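Local coordinates for protein Phospholipase/Carboxylesterase (Haliangium ochraceum, PDB 4Q82) that probably hydrolyses carboxylic ester bonds, perhaps those of phospholipids, as a serine hydrolase of the alpha/beta-hydrolase type, at residues A[196-199]-A[204-207]; A[170-175]-A[227-232]; A[84-89]-A[134-139]. One frame throughout, in Å; residues are numbered along the deposited sequence.

Contact 1: residues A[196-199]-A[204-207]; sequences PAFN and DLAQ
The backbone N of F198 is met not by a hydrogen-bond partner across the contact but by a methyl, CD2 of L205, at 3.9 Å; the two segments meet by apolar packing. They belong to one beta-alpha-beta crossover of the alpha/beta-hydrolase fold, in which helix 195-201 leads from strand 186-190 toward strand 210-215. Just after that helix the chain takes a 3-10 turn at 204-207, held by a weak bond from N of Q207 to O of D204, and L205 points from the turn back to the helix. Extending CG away from its own backbone N (chi1 -179°) carries the isobutyl group across to the helix, where the branch ending in CD2 does the touching. This methyl settles on the peptide joining A197 to F198, and at the F198 ring it stands at the edge, not over a face. W172 of helix 167-178 and L233 of helix 224-235 also pack on L205, and F198 leans on L233 and P229. Buried A197 and L205 meet through carbon alone: CD2 of L205 stands 4.0 Å from CB of A197 and 4.3 Å from CB of F198.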
ATOM      1  N   PRO A 196      -8.600  -0.450  16.057  1.00 19.69           N
ATOM      2  CA  PRO A 196      -7.917  -1.394  16.946  1.00 21.74           C
ATOM      3  C   PRO A 196      -6.412  -1.104  17.100  1.00 22.77           C
ATOM      4  O   PRO A 196      -5.890  -1.179  18.214  1.00 23.55           O
ATOM      5  CB  PRO A 196      -8.139  -2.748  16.255  1.00 21.71           C
ATOM      6  CG  PRO A 196      -9.462  -2.565  15.529  1.00 20.20           C
ATOM      7  CD  PRO A 196      -9.312  -1.156  14.964  1.00 18.30           C
ATOM      8  N   ALA A 197      -5.734  -0.784  16.005  1.00 20.98           N
ATOM      9  CA  ALA A 197      -4.300  -0.491  16.086  1.00 21.15           C
ATOM     10  C   ALA A 197      -3.992   0.690  17.017  1.00 22.03           C
ATOM     11  O   ALA A 197      -3.079   0.616  17.845  1.00 23.55           O
ATOM     12  CB  ALA A 197      -3.744  -0.216  14.694  1.00 20.40           C
ATOM     13  N   PHE A 198      -4.742   1.780  16.868  1.00 21.15           N
ATOM     14  CA  PHE A 198      -4.513   2.951  17.699  1.00 22.46           C
ATOM     15  C   PHE A 198      -4.993   2.733  19.131  1.00 24.22           C
ATOM     16  O   PHE A 198      -4.378   3.236  20.070  1.00 26.72           O
ATOM     17  CB  PHE A 198      -5.187   4.194  17.103  1.00 21.86           C
ATOM     18  CG  PHE A 198      -4.869   5.453  17.870  1.00 24.04           C
ATOM     19  CD1 PHE A 198      -3.589   5.995  17.823  1.00 24.72           C
ATOM     20  CD2 PHE A 198      -5.824   6.057  18.674  1.00 25.64           C
ATOM     21  CE1 PHE A 198      -3.266   7.129  18.545  1.00 26.63           C
ATOM     22  CE2 PHE A 198      -5.507   7.206  19.418  1.00 27.26           C
ATOM     23  CZ  PHE A 198      -4.220   7.732  19.353  1.00 27.93           C
ATOM     24  N   ASN A 199      -6.094   2.002  19.304  1.00 23.27           N
ATOM     25  CA  ASN A 199      -6.571   1.706  20.655  1.00 26.26           C
ATOM     26  C   ASN A 199      -5.517   0.899  21.413  1.00 27.47           C
ATOM     27  O   ASN A 199      -5.292   1.099  22.610  1.00 28.12           O
ATOM     28  CB  ASN A 199      -7.898   0.948  20.621  1.00 27.23           C
ATOM     29  CG  ASN A 199      -8.424   0.649  22.013  1.00 32.17           C
ATOM     30  OD1 ASN A 199      -8.464  -0.504  22.450  1.00 34.56           O
ATOM     31  ND2 ASN A 199      -8.793   1.695  22.729  1.00 33.55           N
ATOM     32  N   ASP A 204       2.449   5.413  20.540  1.00 30.81           N
ATOM     33  CA  ASP A 204       3.523   4.553  20.026  1.00 30.36           C
ATOM     34  C   ASP A 204       3.378   4.351  18.518  1.00 27.97           C
ATOM     35  O   ASP A 204       4.367   4.247  17.797  1.00 26.78           O
ATOM     36  CB  ASP A 204       3.540   3.193  20.726  1.00 31.72           C
ATOM     37  CG  ASP A 204       3.926   3.292  22.206  1.00 35.62           C
ATOM     38  OD1 ASP A 204       4.357   4.376  22.658  1.00 36.49           O
ATOM     39  OD2 ASP A 204       3.819   2.269  22.910  1.00 37.15           O
ATOM     40  N   LEU A 205       2.136   4.277  18.044  1.00 25.74           N
ATOM     41  CA  LEU A 205       1.888   4.092  16.629  1.00 24.37           C
ATOM     42  C   LEU A 205       2.294   5.333  15.828  1.00 24.33           C
ATOM     43  O   LEU A 205       2.555   5.251  14.634  1.00 23.38           O
ATOM     44  CB  LEU A 205       0.418   3.765  16.405  1.00 22.64           C
ATOM     45  CG  LEU A 205      -0.106   3.500  14.996  1.00 20.98           C
ATOM     46  CD1 LEU A 205       0.645   2.362  14.353  1.00 20.76           C
ATOM     47  CD2 LEU A 205      -1.574   3.171  15.091  1.00 19.35           C
ATOM     48  N   ALA A 206       2.377   6.477  16.493  1.00 24.74           N
ATOM     49  CA  ALA A 206       2.674   7.734  15.795  1.00 25.61           C
ATOM     50  C   ALA A 206       4.136   7.822  15.336  1.00 26.70           C
ATOM     51  O   ALA A 206       4.539   8.790  14.675  1.00 25.81           O
ATOM     52  CB  ALA A 206       2.322   8.924  16.675  1.00 26.55           C
ATOM     53  N   GLN A 207       4.925   6.805  15.661  1.00 27.97           N
ATOM     54  CA  GLN A 207       6.292   6.743  15.165  1.00 29.02           C
ATOM     55  C   GLN A 207       6.370   6.267  13.708  1.00 26.70           C
ATOM     56  O   GLN A 207       7.405   6.395  13.058  1.00 26.09           O
ATOM     57  CB  GLN A 207       7.133   5.847  16.069  1.00 32.37           C
ATOM     58  CG  GLN A 207       7.367   6.455  17.457  1.00 35.80           C
ATOM     59  CD  GLN A 207       8.065   7.803  17.398  1.00 38.35           C
ATOM     60  OE1 GLN A 207       7.552   8.811  17.901  1.00 39.06           O
ATOM     61  NE2 GLN A 207       9.253   7.825  16.805  1.00 39.75           N
TER

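Contact 2: residues A[170-175]-A[227-232]; sequences GSWNYL and IEPMNG
This is a buried helix-to-helix contact made by one long aromatic side chain, W172, which reaches from helix 167-178 to P229 and M230 on helix 224-235. In the alpha/beta-hydrolase fold helix 167-178 follows the serine at position 165, which lies just after strand 158-163 and is sulfonylated here, while helix 224-235 leads from strand 210-215 into strand 243-248. The backbones stay well apart, 10.2 Å between CA of W172 and CA of P229, and the indole bridges the gap. Its CG stands opposite the carbonyl carbon (chi1 -82°), and the ring system extends with its benzo end foremost, so that CH2 arrives first. There it meets two neighbours. The side chain of M230, a selenomethionine in this crystal, is bent: the turn at chi2 (-47°) sets SE at 3.8 Å from CH2 of W172, and chi3 only directs the terminal CE. SE lies in the indole plane, 5.1 Å from the centroid of the six-membered ring and 85° off its normal, a Met-aromatic contact at the ring edge. P229 adds its CB, 4.2 Å from CH2 of W172, on an oblique approach; the proline sits where helix 224-235 is kinked, having no N-H to bond to the preceding turn. I210 of strand 210-215 touches both W172 and M230, placing the pair against the sheet. No hydrogen bond crosses between the segments. The joint therefore relies on shape and dispersion, with a probable small electrostatic gain because the slightly positive C-H rim of the indole, rather than its electron-rich face, is presented to the polarisable selenium.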
ATOM      1  N   GLY A 170      -6.142  -4.837   6.552  1.00 14.73           N
ATOM      2  CA  GLY A 170      -5.063  -5.772   6.849  1.00 16.43           C
ATOM      3  C   GLY A 170      -3.786  -5.030   7.225  1.00 16.39           C
ATOM      4  O   GLY A 170      -3.050  -5.447   8.131  1.00 16.50           O
ATOM      5  N   SER A 171      -3.503  -3.947   6.509  1.00 14.97           N
ATOM      6  CA  SER A 171      -2.289  -3.174   6.755  1.00 15.40           C
ATOM      7  C   SER A 171      -2.316  -2.540   8.134  1.00 16.34           C
ATOM      8  O   SER A 171      -1.289  -2.482   8.812  1.00 17.43           O
ATOM      9  CB  SER A 171      -2.120  -2.096   5.669  1.00 14.94           C
ATOM     10  OG  SER A 171      -1.746  -2.731   4.451  1.00 15.57           O
ATOM     11  N   TRP A 172      -3.490  -2.048   8.550  1.00 15.25           N
ATOM     12  CA  TRP A 172      -3.634  -1.530   9.905  1.00 16.52           C
ATOM     13  C   TRP A 172      -3.382  -2.635  10.926  1.00 18.46           C
ATOM     14  O   TRP A 172      -2.697  -2.430  11.940  1.00 19.70           O
ATOM     15  CB  TRP A 172      -5.039  -0.943  10.121  1.00 15.77           C
ATOM     16  CG  TRP A 172      -5.273   0.486   9.626  1.00 14.94           C
ATOM     17  CD1 TRP A 172      -6.088   0.870   8.592  1.00 14.50           C
ATOM     18  CD2 TRP A 172      -4.726   1.705  10.182  1.00 15.63           C
ATOM     19  NE1 TRP A 172      -6.095   2.242   8.480  1.00 13.88           N
ATOM     20  CE2 TRP A 172      -5.271   2.779   9.443  1.00 14.87           C
ATOM     21  CE3 TRP A 172      -3.865   1.988  11.258  1.00 17.23           C
ATOM     22  CZ2 TRP A 172      -4.974   4.113   9.728  1.00 15.57           C
ATOM     23  CZ3 TRP A 172      -3.550   3.327  11.532  1.00 17.71           C
ATOM     24  CH2 TRP A 172      -4.093   4.367  10.768  1.00 16.59           C
ATOM     25  N   ASN A 173      -3.930  -3.824  10.666  1.00 17.17           N
ATOM     26  CA  ASN A 173      -3.739  -4.933  11.603  1.00 19.41           C
ATOM     27  C   ASN A 173      -2.287  -5.395  11.623  1.00 19.67           C
ATOM     28  O   ASN A 173      -1.775  -5.862  12.651  1.00 21.18           O
ATOM     29  CB  ASN A 173      -4.655  -6.086  11.241  1.00 21.64           C
ATOM     30  CG  ASN A 173      -6.052  -5.872  11.763  1.00 25.58           C
ATOM     31  OD1 ASN A 173      -6.237  -5.207  12.796  1.00 27.50           O
ATOM     32  ND2 ASN A 173      -7.041  -6.432  11.075  1.00 25.69           N
ATOM     33  N   TYR A 174      -1.637  -5.266  10.472  1.00 18.52           N
ATOM     34  CA  TYR A 174      -0.210  -5.571  10.373  1.00 20.67           C
ATOM     35  C   TYR A 174       0.587  -4.662  11.307  1.00 21.55           C
ATOM     36  O   TYR A 174       1.477  -5.120  12.040  1.00 23.56           O
ATOM     37  CB  TYR A 174       0.278  -5.413   8.929  1.00 19.63           C
ATOM     38  CG  TYR A 174       1.778  -5.241   8.825  1.00 20.81           C
ATOM     39  CD1 TYR A 174       2.640  -6.341   8.944  1.00 22.72           C
ATOM     40  CD2 TYR A 174       2.340  -3.975   8.614  1.00 19.61           C
ATOM     41  CE1 TYR A 174       4.024  -6.187   8.873  1.00 24.10           C
ATOM     42  CE2 TYR A 174       3.743  -3.812   8.540  1.00 20.82           C
ATOM     43  CZ  TYR A 174       4.566  -4.918   8.662  1.00 23.26           C
ATOM     44  OH  TYR A 174       5.941  -4.763   8.583  1.00 24.04           O
ATOM     45  N   LEU A 175       0.258  -3.370  11.278  1.00 20.56           N
ATOM     46  CA  LEU A 175       0.919  -2.416  12.158  1.00 22.12           C
ATOM     47  C   LEU A 175       0.596  -2.705  13.623  1.00 23.34           C
ATOM     48  O   LEU A 175       1.449  -2.576  14.493  1.00 25.06           O
ATOM     49  CB  LEU A 175       0.526  -0.980  11.787  1.00 20.35           C
ATOM     50  CG  LEU A 175       1.106  -0.455  10.477  1.00 20.28           C
ATOM     51  CD1 LEU A 175       0.500   0.914  10.151  1.00 19.87           C
ATOM     52  CD2 LEU A 175       2.629  -0.371  10.565  1.00 22.57           C
ATOM     53  N   ILE A 227     -10.811   8.161  10.528  1.00 14.33           N
ATOM     54  CA  ILE A 227     -10.788   9.479  11.141  1.00 15.71           C
ATOM     55  C   ILE A 227     -10.351   9.428  12.614  1.00 17.36           C
ATOM     56  O   ILE A 227      -9.568  10.272  13.060  1.00 18.76           O
ATOM     57  CB  ILE A 227     -12.174  10.167  11.011  1.00 17.54           C
ATOM     58  CG1 ILE A 227     -12.448  10.491   9.524  1.00 16.83           C
ATOM     59  CG2 ILE A 227     -12.238  11.445  11.874  1.00 19.26           C
ATOM     60  CD1 ILE A 227     -13.902  10.884   9.254  1.00 17.10           C
ATOM     61  N   GLU A 228     -10.860   8.454  13.371  0.58 17.90           N
ATOM     62  CA  GLU A 228     -10.516   8.369  14.791  0.58 19.41           C
ATOM     63  C   GLU A 228      -9.017   8.119  14.967  0.58 19.67           C
ATOM     64  O   GLU A 228      -8.360   8.891  15.671  0.58 20.33           O
ATOM     65  CB  GLU A 228     -11.340   7.293  15.532  0.58 20.23           C
ATOM     66  CG  GLU A 228     -10.927   7.105  17.011  0.58 22.18           C
ATOM     67  CD  GLU A 228     -11.709   6.006  17.748  0.58 23.69           C
ATOM     68  OE1 GLU A 228     -11.181   4.881  17.910  0.58 23.42           O
ATOM     69  OE2 GLU A 228     -12.840   6.272  18.202  0.58 24.64           O
ATOM     70  N   PRO A 229      -8.463   7.062  14.329  1.00 19.34           N
ATOM     71  CA  PRO A 229      -7.030   6.879  14.568  1.00 20.25           C
ATOM     72  C   PRO A 229      -6.177   8.022  14.012  1.00 19.44           C
ATOM     73  O   PRO A 229      -5.213   8.371  14.681  1.00 21.05           O
ATOM     74  CB  PRO A 229      -6.706   5.547  13.869  1.00 20.16           C
ATOM     75  CG  PRO A 229      -7.816   5.318  12.919  1.00 19.25           C
ATOM     76  CD  PRO A 229      -9.026   5.940  13.548  1.00 18.94           C
HETATM   77  N   MSE A 230      -6.521   8.613  12.869  1.00 18.35           N
HETATM   78  CA  MSE A 230      -5.644   9.662  12.352  1.00 17.72           C
HETATM   79  C   MSE A 230      -5.749  10.892  13.249  1.00 18.93           C
HETATM   80  O   MSE A 230      -4.736  11.554  13.523  1.00 18.68           O
HETATM   81  CB  MSE A 230      -5.980  10.040  10.896  1.00 15.57           C
HETATM   82  CG  MSE A 230      -5.715   8.981   9.841  1.00 15.05           C
HETATM   83 SE   MSE A 230      -3.971   8.134   9.998  0.63 17.29          SE
HETATM   84  CE  MSE A 230      -2.868   9.716  10.356  1.00 15.40           C
ATOM     85  N   ASN A 231      -6.950  11.203  13.745  1.00 20.51           N
ATOM     86  CA  ASN A 231      -7.042  12.325  14.686  1.00 23.34           C
ATOM     87  C   ASN A 231      -6.188  12.070  15.929  1.00 23.75           C
ATOM     88  O   ASN A 231      -5.512  12.968  16.423  1.00 24.12           O
ATOM     89  CB  ASN A 231      -8.490  12.589  15.112  1.00 26.19           C
ATOM     90  CG  ASN A 231      -9.300  13.308  14.046  1.00 27.02           C
ATOM     91  OD1 ASN A 231      -8.750  13.919  13.138  1.00 27.55           O
ATOM     92  ND2 ASN A 231     -10.619  13.272  14.192  1.00 28.34           N
ATOM     93  N   GLY A 232      -6.231  10.838  16.436  1.00 23.49           N
ATOM     94  CA  GLY A 232      -5.421  10.463  17.583  1.00 24.08           C
ATOM     95  C   GLY A 232      -3.932  10.614  17.300  1.00 24.34           C
ATOM     96  O   GLY A 232      -3.183  11.166  18.107  1.00 25.33           O
TER

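Contact 3: residues A[84-89]-A[134-139]; sequences VFWHGI and GCPSAD
W86 and P136 lie alongside each other with their side chains running in opposite directions, where the strand 80-86 of an alpha/beta-hydrolase sheet gives way to a loop and the chain at 134-137 prepares to enter helix 138-151. W86 directs its indole toward the second segment, CG beside its own backbone N (chi1 -63°), and offers the benzo side of the ring. CE3 of W86 is 3.9 Å from CB of P136 and 4.0 Å from CG of P136, with the pyrrolidine approaching obliquely. S171 and I141 add packing to the indole from helices 167-178 and 138-151. Beyond the strand, the sequence from H87 resembles the HGxG-type oxyanion-hole loops of related esterases, so a similar role is probable. The imidazole of H87 reaches the next residue, ND1 donating to O of G88 at 2.7 Å, nearly straight (163°) and in the ring plane, though tilted above the carbonyl plane. NE2 of H87 bonds to N of H130, so both ring nitrogens are held. The N of I89 bonds OD2 of the sulfonylated serine at position 165, consistent with that role, and C135 is joined by a disulfide to C166, next to that serine. At the more open end of the contact I89 stretches its longer branch over glycine backbone, CD1 lying 3.8 Å from CA of G134.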
ATOM      1  N   VAL A  84       4.469  -1.896  -1.555  1.00 16.44           N
ATOM      2  CA  VAL A  84       3.657  -3.111  -1.614  1.00 16.04           C
ATOM      3  C   VAL A  84       2.207  -2.681  -1.427  1.00 17.36           C
ATOM      4  O   VAL A  84       1.860  -2.022  -0.434  1.00 17.26           O
ATOM      5  CB  VAL A  84       4.071  -4.142  -0.559  1.00 17.02           C
ATOM      6  CG1 VAL A  84       3.154  -5.397  -0.617  1.00 21.28           C
ATOM      7  CG2 VAL A  84       5.550  -4.562  -0.776  1.00 18.98           C
ATOM      8  N   PHE A  85       1.379  -3.026  -2.406  1.00 15.92           N
ATOM      9  CA  PHE A  85      -0.027  -2.595  -2.435  1.00 14.97           C
ATOM     10  C   PHE A  85      -0.958  -3.789  -2.221  1.00 15.62           C
ATOM     11  O   PHE A  85      -0.801  -4.822  -2.900  1.00 16.74           O
ATOM     12  CB  PHE A  85      -0.363  -1.927  -3.779  1.00 14.25           C
ATOM     13  CG  PHE A  85      -1.853  -1.913  -4.075  1.00 13.40           C
ATOM     14  CD1 PHE A  85      -2.688  -1.020  -3.410  1.00 12.52           C
ATOM     15  CD2 PHE A  85      -2.412  -2.814  -4.980  1.00 13.63           C
ATOM     16  CE1 PHE A  85      -4.100  -0.998  -3.659  1.00 12.96           C
ATOM     17  CE2 PHE A  85      -3.784  -2.820  -5.233  1.00 13.67           C
ATOM     18  CZ  PHE A  85      -4.641  -1.905  -4.574  1.00 13.00           C
ATOM     19  N   TRP A  86      -1.932  -3.644  -1.307  1.00 14.92           N
ATOM     20  CA  TRP A  86      -2.916  -4.695  -1.017  1.00 15.52           C
ATOM     21  C   TRP A  86      -4.318  -4.283  -1.469  1.00 14.92           C
ATOM     22  O   TRP A  86      -4.861  -3.258  -1.029  1.00 13.48           O
ATOM     23  CB  TRP A  86      -2.914  -5.031   0.489  1.00 15.53           C
ATOM     24  CG  TRP A  86      -1.613  -5.581   0.924  1.00 16.43           C
ATOM     25  CD1 TRP A  86      -0.512  -4.873   1.331  1.00 16.64           C
ATOM     26  CD2 TRP A  86      -1.243  -6.960   0.966  1.00 18.86           C
ATOM     27  NE1 TRP A  86       0.516  -5.739   1.622  1.00 18.99           N
ATOM     28  CE2 TRP A  86       0.098  -7.022   1.396  1.00 19.93           C
ATOM     29  CE3 TRP A  86      -1.916  -8.152   0.678  1.00 19.68           C
ATOM     30  CZ2 TRP A  86       0.773  -8.226   1.573  1.00 22.07           C
ATOM     31  CZ3 TRP A  86      -1.223  -9.360   0.826  1.00 22.46           C
ATOM     32  CH2 TRP A  86       0.099  -9.380   1.288  1.00 22.76           C
ATOM     33  N   HIS A  87      -4.902  -5.115  -2.332  1.00 15.51           N
ATOM     34  CA  HIS A  87      -6.199  -4.876  -2.950  1.00 14.26           C
ATOM     35  C   HIS A  87      -7.393  -5.049  -1.986  1.00 13.87           C
ATOM     36  O   HIS A  87      -7.246  -5.504  -0.837  1.00 14.11           O
ATOM     37  CB  HIS A  87      -6.337  -5.837  -4.140  1.00 13.90           C
ATOM     38  CG  HIS A  87      -6.379  -7.273  -3.716  1.00 14.09           C
ATOM     39  ND1 HIS A  87      -7.509  -7.847  -3.170  1.00 13.43           N
ATOM     40  CD2 HIS A  87      -5.430  -8.244  -3.731  1.00 14.79           C
ATOM     41  CE1 HIS A  87      -7.259  -9.115  -2.874  1.00 15.29           C
ATOM     42  NE2 HIS A  87      -6.008  -9.383  -3.207  1.00 16.26           N
ATOM     43  N   GLY A  88      -8.586  -4.723  -2.473  1.00 12.88           N
ATOM     44  CA  GLY A  88      -9.782  -4.884  -1.673  1.00 13.55           C
ATOM     45  C   GLY A  88     -10.438  -6.248  -1.838  1.00 14.46           C
ATOM     46  O   GLY A  88     -10.044  -7.055  -2.684  1.00 14.43           O
ATOM     47  N   ILE A  89     -11.482  -6.498  -1.052  1.00 14.66           N
ATOM     48  CA  ILE A  89     -12.031  -7.866  -0.946  1.00 16.13           C
ATOM     49  C   ILE A  89     -12.606  -8.392  -2.275  1.00 17.97           C
ATOM     50  O   ILE A  89     -12.623  -9.616  -2.532  1.00 18.76           O
ATOM     51  CB  ILE A  89     -13.098  -7.921   0.185  1.00 19.94           C
ATOM     52  CG1 ILE A  89     -13.281  -9.341   0.727  1.00 22.18           C
ATOM     53  CG2 ILE A  89     -14.417  -7.285  -0.277  1.00 19.56           C
ATOM     54  CD1 ILE A  89     -14.076  -9.366   2.046  1.00 23.85           C
ATOM     55  N   GLY A 134     -11.867 -13.038   3.261  1.00 25.11           N
ATOM     56  CA  GLY A 134     -11.855 -11.789   4.025  1.00 21.92           C
ATOM     57  C   GLY A 134     -10.612 -10.968   3.725  1.00 19.84           C
ATOM     58  O   GLY A 134     -10.093 -11.029   2.590  1.00 19.54           O
ATOM     59  N   CYS A 135     -10.120 -10.207   4.716  1.00 17.03           N
ATOM     60  CA  CYS A 135      -8.935  -9.349   4.537  1.00 17.49           C
ATOM     61  C   CYS A 135      -7.631 -10.129   4.773  1.00 18.35           C
ATOM     62  O   CYS A 135      -7.609 -11.095   5.537  1.00 18.77           O
ATOM     63  CB  CYS A 135      -8.955  -8.157   5.504  1.00 17.87           C
ATOM     64  SG  CYS A 135     -10.461  -7.117   5.406  1.00 16.99           S
ATOM     65  N   PRO A 136      -6.541  -9.676   4.144  1.00 18.19           N
ATOM     66  CA  PRO A 136      -5.230 -10.292   4.408  1.00 20.01           C
ATOM     67  C   PRO A 136      -4.863 -10.118   5.888  1.00 20.93           C
ATOM     68  O   PRO A 136      -5.212  -9.098   6.508  1.00 20.68           O
ATOM     69  CB  PRO A 136      -4.271  -9.515   3.501  1.00 18.93           C
ATOM     70  CG  PRO A 136      -4.960  -8.184   3.201  1.00 17.28           C
ATOM     71  CD  PRO A 136      -6.470  -8.518   3.239  1.00 16.52           C
ATOM     72  N   SER A 137      -4.168 -11.100   6.439  1.00 21.89           N
ATOM     73  CA  SER A 137      -3.805 -11.084   7.852  1.00 22.90           C
ATOM     74  C   SER A 137      -2.498 -10.333   8.097  1.00 22.86           C
ATOM     75  O   SER A 137      -1.691 -10.121   7.173  1.00 21.71           O
ATOM     76  CB  SER A 137      -3.666 -12.514   8.377  1.00 25.39           C
ATOM     77  OG  SER A 137      -2.493 -13.130   7.840  1.00 27.29           O
ATOM     78  N   ALA A 138      -2.274  -9.963   9.356  1.00 23.06           N
ATOM     79  CA  ALA A 138      -1.040  -9.280   9.758  1.00 23.70           C
ATOM     80  C   ALA A 138       0.202 -10.075   9.366  1.00 25.31           C
ATOM     81  O   ALA A 138       1.161  -9.518   8.841  1.00 24.68           O
ATOM     82  CB  ALA A 138      -1.042  -9.029  11.255  1.00 24.84           C
ATOM     83  N   ASP A 139       0.168 -11.378   9.606  1.00 26.60           N
ATOM     84  CA  ASP A 139       1.321 -12.230   9.342  1.00 28.38           C
ATOM     85  C   ASP A 139       1.504 -12.478   7.848  1.00 27.41           C
ATOM     86  O   ASP A 139       2.622 -12.620   7.376  1.00 27.37           O
ATOM     87  CB  ASP A 139       1.197 -13.559  10.087  1.00 31.81           C
ATOM     88  CG  ASP A 139       1.432 -13.414  11.586  1.00 34.72           C
ATOM     89  OD1 ASP A 139       1.802 -12.313  12.056  1.00 34.69           O
ATOM     90  OD2 ASP A 139       1.252 -14.409  12.300  1.00 36.16           O
TER

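Contact 3 comes first along the chain and closes before the others open; contact 1 is nested inside the loop that contact 2 closes. Contacts 1 and 2, their centres 7 Å apart, form one continuous apolar cluster of helices 167-178, 195-201 and 224-235: the aromatic ring of F198 reaches G232, with CZ 3.5 Å from CA of G232. Contact 3 lies about 14 Å from contact 2 and 19 Å from contact 1, centre to centre. Helix 167-178 connects the two regions, since N173 and Y174 pack on A138 and S171 on W86. The helix that follows the modified serine is thus flanked on one side by the start of helix 138-151 and the end of strand 80-86, and on the other by helices 195-201 and 224-235.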